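Local coordinates for fibronectin-binding protein (Streptococcus pyogenes, PDB 5A0L) that acts as a surface adhesin of this Gram-positive pathogen, its N-terminal domain carrying an internal thioester that mediates covalent binding to the host, at residues F67-G73 against R189-S195; S74-K79 against L92-E96. One frame throughout, in Å; residues are numbered along the deposited sequence.

Contact 1 (F67-G73 against R189-S195); sequences FYKKIDG and RLNIFKS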
loop_
_atom_site.group_PDB
_atom_site.type_symbol
_atom_site.label_atom_id
_atom_site.label_comp_id
_atom_site.label_asym_id
_atom_site.label_seq_id
_atom_site.Cartn_x
_atom_site.Cartn_y
_atom_site.Cartn_z
ATOM N N PHE A 67 -1.553 17.049 0.132
ATOM C CA PHE A 67 -2.492 17.000 1.218
ATOM C C PHE A 67 -3.691 16.100 0.878
ATOM O O PHE A 67 -4.013 15.923 -0.302
ATOM C CB PHE A 67 -2.933 18.419 1.622
ATOM C CG PHE A 67 -1.798 19.213 2.212
ATOM C CD1 PHE A 67 -1.339 18.958 3.503
ATOM C CD2 PHE A 67 -1.123 20.152 1.452
ATOM C CE1 PHE A 67 -0.251 19.677 4.031
ATOM C CE2 PHE A 67 -0.049 20.864 1.983
ATOM C CZ PHE A 67 0.374 20.618 3.268
ATOM N N TYR A 68 -4.330 15.598 1.932
ATOM C CA TYR A 68 -5.284 14.534 1.829
ATOM C C TYR A 68 -6.408 14.676 2.846
ATOM O O TYR A 68 -6.214 15.142 3.972
ATOM C CB TYR A 68 -4.538 13.208 2.110
ATOM C CG TYR A 68 -3.624 12.778 1.028
ATOM C CD1 TYR A 68 -4.091 11.955 0.005
ATOM C CD2 TYR A 68 -2.264 13.158 1.008
ATOM C CE1 TYR A 68 -3.318 11.571 -1.027
ATOM C CE2 TYR A 68 -1.467 12.785 -0.068
ATOM C CZ TYR A 68 -2.014 11.975 -1.100
ATOM O OH TYR A 68 -1.218 11.529 -2.147
ATOM N N LYS A 69 -7.580 14.164 2.429
ATOM C CA LYS A 69 -8.732 13.977 3.305
ATOM C C LYS A 69 -8.837 12.500 3.701
ATOM O O LYS A 69 -8.773 11.641 2.821
ATOM C CB LYS A 69 -10.009 14.423 2.553
ATOM C CG LYS A 69 -11.305 14.131 3.272
ATOM C CD LYS A 69 -12.502 14.536 2.412
ATOM C CE LYS A 69 -12.900 15.939 2.582
ATOM N NZ LYS A 69 -14.277 15.960 2.015
ATOM N N LYS A 70 -9.022 12.256 5.007
ATOM C CA LYS A 70 -9.089 10.866 5.504
ATOM C C LYS A 70 -10.541 10.375 5.499
ATOM O O LYS A 70 -11.410 11.033 6.062
ATOM C CB LYS A 70 -8.503 10.814 6.893
ATOM C CG LYS A 70 -8.399 9.396 7.456
ATOM C CD LYS A 70 -7.691 9.320 8.776
ATOM C CE LYS A 70 -8.481 9.845 9.933
ATOM N NZ LYS A 70 -9.497 8.865 10.394
ATOM N N ILE A 71 -10.732 9.188 4.918
ATOM C CA ILE A 71 -12.054 8.527 4.736
ATOM C C ILE A 71 -11.944 7.119 5.313
ATOM O O ILE A 71 -10.902 6.478 5.214
ATOM C CB ILE A 71 -12.410 8.455 3.208
ATOM C CG1 ILE A 71 -12.480 9.915 2.686
ATOM C CG2 ILE A 71 -13.729 7.746 2.874
ATOM C CD1 ILE A 71 -12.621 10.036 1.207
ATOM N N ASP A 72 -13.023 6.632 5.919
ATOM C CA ASP A 72 -12.986 5.240 6.398
ATOM C C ASP A 72 -13.006 4.276 5.208
ATOM O O ASP A 72 -13.750 4.464 4.235
ATOM C CB ASP A 72 -14.144 4.943 7.362
ATOM C CG ASP A 72 -13.816 5.308 8.857
ATOM O OD1 ASP A 72 -12.737 5.864 9.223
ATOM O OD2 ASP A 72 -14.671 5.009 9.694
ATOM N N GLY A 73 -12.149 3.266 5.247
ATOM C CA GLY A 73 -12.178 2.244 4.243
ATOM C C GLY A 73 -13.432 1.395 4.338
ATOM O O GLY A 73 -13.935 1.148 5.434
ATOM N N ARG A 189 -10.053 -2.105 10.621
ATOM C CA ARG A 189 -10.458 -1.033 9.714
ATOM C C ARG A 189 -9.206 -0.356 9.158
ATOM O O ARG A 189 -8.233 -0.149 9.881
ATOM C CB ARG A 189 -11.302 0.009 10.463
ATOM C CG ARG A 189 -11.940 1.064 9.557
ATOM C CD ARG A 189 -12.801 2.072 10.315
ATOM N NE ARG A 189 -13.769 1.420 11.177
ATOM C CZ ARG A 189 -14.426 2.022 12.166
ATOM N NH1 ARG A 189 -14.258 3.314 12.403
ATOM N NH2 ARG A 189 -15.235 1.315 12.924
ATOM N N LEU A 190 -9.293 0.022 7.880
ATOM C CA LEU A 190 -8.270 0.819 7.228
ATOM C C LEU A 190 -8.902 2.130 6.761
ATOM O O LEU A 190 -10.095 2.377 6.935
ATOM C CB LEU A 190 -7.604 0.087 6.064
ATOM C CG LEU A 190 -6.993 -1.259 6.439
ATOM C CD1 LEU A 190 -6.489 -1.923 5.170
ATOM C CD2 LEU A 190 -5.858 -1.129 7.461
ATOM N N ASN A 191 -8.070 2.981 6.152
ATOM C CA ASN A 191 -8.477 4.313 5.715
ATOM C C ASN A 191 -7.976 4.576 4.314
ATOM O O ASN A 191 -6.878 4.155 3.940
ATOM C CB ASN A 191 -7.954 5.369 6.694
ATOM C CG ASN A 191 -8.511 5.187 8.080
ATOM O OD1 ASN A 191 -8.007 4.355 8.873
ATOM N ND2 ASN A 191 -9.587 5.891 8.356
ATOM N N ILE A 192 -8.813 5.321 3.576
ATOM C CA ILE A 192 -8.426 5.883 2.290
ATOM C C ILE A 192 -8.119 7.370 2.530
ATOM O O ILE A 192 -8.804 8.044 3.263
ATOM C CB ILE A 192 -9.556 5.729 1.229
ATOM C CG1 ILE A 192 -9.676 4.246 0.829
ATOM C CG2 ILE A 192 -9.345 6.650 0.022
ATOM C CD1 ILE A 192 -8.574 3.756 -0.085
ATOM N N PHE A 193 -7.050 7.805 1.869
ATOM C CA PHE A 193 -6.654 9.216 1.862
ATOM C C PHE A 193 -6.900 9.743 0.444
ATOM O O PHE A 193 -6.255 9.319 -0.507
ATOM C CB PHE A 193 -5.208 9.347 2.321
ATOM C CG PHE A 193 -5.060 9.070 3.802
ATOM C CD1 PHE A 193 -4.954 7.762 4.257
ATOM C CD2 PHE A 193 -5.138 10.083 4.741
ATOM C CE1 PHE A 193 -4.892 7.507 5.601
ATOM C CE2 PHE A 193 -5.043 9.821 6.088
ATOM C CZ PHE A 193 -4.946 8.508 6.522
ATOM N N LYS A 194 -7.862 10.677 0.365
ATOM C CA LYS A 194 -8.294 11.264 -0.902
ATOM C C LYS A 194 -7.411 12.499 -1.185
ATOM O O LYS A 194 -7.377 13.448 -0.374
ATOM C CB LYS A 194 -9.748 11.703 -0.798
ATOM C CG LYS A 194 -10.274 12.392 -2.039
ATOM C CD LYS A 194 -11.661 12.959 -1.878
ATOM C CE LYS A 194 -12.196 13.662 -3.180
ATOM N NZ LYS A 194 -13.346 14.468 -2.776
ATOM N N SER A 195 -6.671 12.436 -2.280
ATOM C CA SER A 195 -5.745 13.495 -2.628
ATOM C C SER A 195 -6.444 14.809 -2.965
ATOM O O SER A 195 -7.381 14.840 -3.765
ATOM C CB SER A 195 -4.919 13.092 -3.818
ATOM O OG SER A 195 -3.903 14.051 -4.077
HETATM O O HOH W 1 -11.746 -0.656 6.402
#

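Contact 2 (S74-K79 against L92-E96); sequences SGSAFK and LDKLE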
loop_
_atom_site.group_PDB
_atom_site.type_symbol
_atom_site.label_atom_id
_atom_site.label_comp_id
_atom_site.label_asym_id
_atom_site.label_seq_id
_atom_site.Cartn_x
_atom_site.Cartn_y
_atom_site.Cartn_z
ATOM N N SER A 74 -13.905 0.968 3.175
ATOM C CA SER A 74 -15.058 0.064 3.031
ATOM C C SER A 74 -15.029 -0.466 1.622
ATOM O O SER A 74 -14.334 0.098 0.762
ATOM C CB SER A 74 -16.385 0.814 3.221
ATOM O OG SER A 74 -16.576 1.804 2.201
ATOM N N GLY A 75 -15.854 -1.468 1.309
ATOM C CA GLY A 75 -15.884 -1.925 -0.063
ATOM C C GLY A 75 -16.325 -0.836 -1.030
ATOM O O GLY A 75 -15.760 -0.734 -2.109
ATOM N N SER A 76 -17.298 -0.017 -0.627
ATOM C CA SER A 76 -17.740 1.128 -1.433
ATOM C C SER A 76 -16.615 2.123 -1.715
ATOM O O SER A 76 -16.417 2.572 -2.837
ATOM C CB SER A 76 -18.833 1.874 -0.706
ATOM O OG SER A 76 -19.239 2.952 -1.512
ATOM N N ALA A 77 -15.885 2.491 -0.657
ATOM C CA ALA A 77 -14.797 3.446 -0.811
ATOM C C ALA A 77 -13.681 2.842 -1.650
ATOM O O ALA A 77 -13.053 3.545 -2.451
ATOM C CB ALA A 77 -14.277 3.863 0.543
ATOM N N PHE A 78 -13.367 1.573 -1.406
ATOM C CA PHE A 78 -12.330 0.949 -2.195
ATOM C C PHE A 78 -12.687 0.951 -3.669
ATOM O O PHE A 78 -11.839 1.157 -4.532
ATOM C CB PHE A 78 -12.018 -0.459 -1.695
ATOM C CG PHE A 78 -11.447 -0.541 -0.286
ATOM C CD1 PHE A 78 -10.798 0.502 0.320
ATOM C CD2 PHE A 78 -11.530 -1.728 0.406
ATOM C CE1 PHE A 78 -10.256 0.381 1.598
ATOM C CE2 PHE A 78 -11.029 -1.848 1.668
ATOM C CZ PHE A 78 -10.369 -0.797 2.275
ATOM N N LYS A 79 -13.953 0.697 -3.993
ATOM C CA LYS A 79 -14.391 0.779 -5.391
ATOM C C LYS A 79 -14.270 2.218 -5.930
ATOM O O LYS A 79 -13.686 2.436 -7.013
ATOM C CB LYS A 79 -15.808 0.212 -5.559
ATOM C CG LYS A 79 -16.507 0.444 -6.897
ATOM C CD LYS A 79 -15.852 -0.133 -8.110
ATOM C CE LYS A 79 -16.642 0.237 -9.382
ATOM N NZ LYS A 79 -15.940 -0.138 -10.643
ATOM N N LEU A 92 -18.811 -6.019 -3.612
ATOM C CA LEU A 92 -17.930 -5.072 -2.951
ATOM C C LEU A 92 -17.546 -5.526 -1.549
ATOM O O LEU A 92 -16.467 -5.134 -1.055
ATOM C CB LEU A 92 -18.552 -3.684 -2.928
ATOM C CG LEU A 92 -18.935 -3.085 -4.290
ATOM C CD1 LEU A 92 -19.453 -1.678 -4.154
ATOM C CD2 LEU A 92 -17.761 -3.151 -5.278
ATOM N N ASP A 93 -18.337 -6.399 -0.924
ATOM C CA ASP A 93 -17.936 -6.970 0.360
ATOM C C ASP A 93 -16.676 -7.838 0.222
ATOM O O ASP A 93 -15.764 -7.821 1.090
ATOM C CB ASP A 93 -19.052 -7.790 0.967
ATOM C CG ASP A 93 -20.247 -6.951 1.435
ATOM O OD1 ASP A 93 -20.200 -5.705 1.496
ATOM O OD2 ASP A 93 -21.257 -7.577 1.811
ATOM N N LYS A 94 -16.595 -8.579 -0.884
ATOM C CA LYS A 94 -15.442 -9.432 -1.167
ATOM C C LYS A 94 -14.243 -8.532 -1.472
ATOM O O LYS A 94 -13.112 -8.847 -1.046
ATOM C CB LYS A 94 -15.734 -10.383 -2.337
ATOM C CG LYS A 94 -14.589 -11.294 -2.774
ATOM C CD LYS A 94 -14.901 -12.217 -3.964
ATOM N N LEU A 95 -14.457 -7.436 -2.218
ATOM C CA LEU A 95 -13.363 -6.497 -2.437
ATOM C C LEU A 95 -12.757 -5.976 -1.135
ATOM O O LEU A 95 -11.521 -5.965 -0.958
ATOM C CB LEU A 95 -13.817 -5.327 -3.315
ATOM C CG LEU A 95 -12.781 -4.243 -3.641
ATOM C CD1 LEU A 95 -11.626 -4.792 -4.463
ATOM C CD2 LEU A 95 -13.435 -3.052 -4.332
ATOM N N GLU A 96 -13.617 -5.605 -0.207
ATOM C CA GLU A 96 -13.197 -5.165 1.119
ATOM C C GLU A 96 -12.383 -6.241 1.833
ATOM O O GLU A 96 -11.277 -5.975 2.319
ATOM C CB GLU A 96 -14.400 -4.726 1.966
ATOM C CG GLU A 96 -14.076 -4.239 3.369
ATOM C CD GLU A 96 -15.269 -3.785 4.183
ATOM O OE1 GLU A 96 -16.194 -3.158 3.632
ATOM O OE2 GLU A 96 -15.274 -3.994 5.407
#

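Contact 1 (F67-G73 against R189-S195)
K70 and F193 form a non-hydrogen-bonded pair of the antiparallel ladder, on one face of the sheet; with CG of the lysine anti to N (chi1 -175°) and that of the phenylalanine anti to the carbonyl carbon (chi1 -71°), the two side chains lie side by side, pointing the same way. The aliphatic part of the lysine runs alongside the ring: K70 CG lies 3.6 Å from F193 CE2, and K70 CD reaches F193 CZ. Bends at chi3 and chi4 then turn the ammonium to the carbonyl of V209. On the same face Y68 crosses F193 at about a right angle, its CD1 3.7 Å from F193 CB, while the edge of the tyrosine ring also meets the carbonyl oxygen of F193. On the opposite face I71 CD1 rests 3.9 Å from K194 CB. Reciprocal backbone hydrogen bonds join K69 to K194 and I71 to I192. Just past strand 66-72 and before the start of 191-195, G73 N donates to L190 O (2.8 Å). There D72 OD2 makes a salt bridge to R189 NH1 at 3.2 Å, with carboxylate and guanidinium planes 54° apart. Strand 191-195 lies between strands 66-72 and 203-205 of the antiparallel barrel; W19 of strand 19-23 meets F193 edge-to-face and touches Y68 and K70, while helix 75-81 covers I71, I192 and K194 through Y81.

Contact 2 (S74-K79 against L92-E96)
E96, L92 and G75 bury the most surface here, and the glycine is where the two helices come together. E96 reaches across with an extended chain, its CG anti to the backbone N (chi1 -180°), and lays OE1 2.9 Å from G75 N. The bond is bent and uses the anti side of the carboxylate, with the donor 26° out of its plane. It supplies an acceptor to the first turn of helix 75-81, where the helix end would probably stabilise the negative charge. S74 CA and E96 OE1 also lie close together. G75 has no side chain, and its CA meets L92 O directly at 3.4 Å in a CA-H...O contact. L92 CB lies against the G75 carbonyl, and the L92 side chain crosses that of K79 obliquely, CD2 touching K79 CB at 3.9 Å. L95 CD2 packs against F78 CB (4.0 Å) and the backbone N of K79 (3.8 Å), and the edge of the F78 ring meets E96 CA. S74 caps the same helix, its OG accepting from A77 N at 3.0 Å. With axes 8.3 Å apart and crossing at 85°, this is a close, nearly perpendicular helix crossing at a glycine, combined with a serine N-cap and a glutamate bound to the N1 amide, within the thioester domain.

How the contacts relate
Contact 2 is nested inside the chain loop that contact 1 closes, and their centres are 14 Å apart. Strand 66-72 runs almost directly into helix 75-81, so the end of the barrel strand is also the approach to the helix crossing. F78 ties them together: its CE1 lies 3.8 Å from G73 CA and its CD1 3.9 Å from I192 CG1, while A77 CB packs against D72 O. One phenylalanine thus touches both the strand pair and helix 92-105, joining the barrel to the helical part of the domain. At the far end of contact 1, the K194 side chain lies about 4 Å from a bound zinc ion.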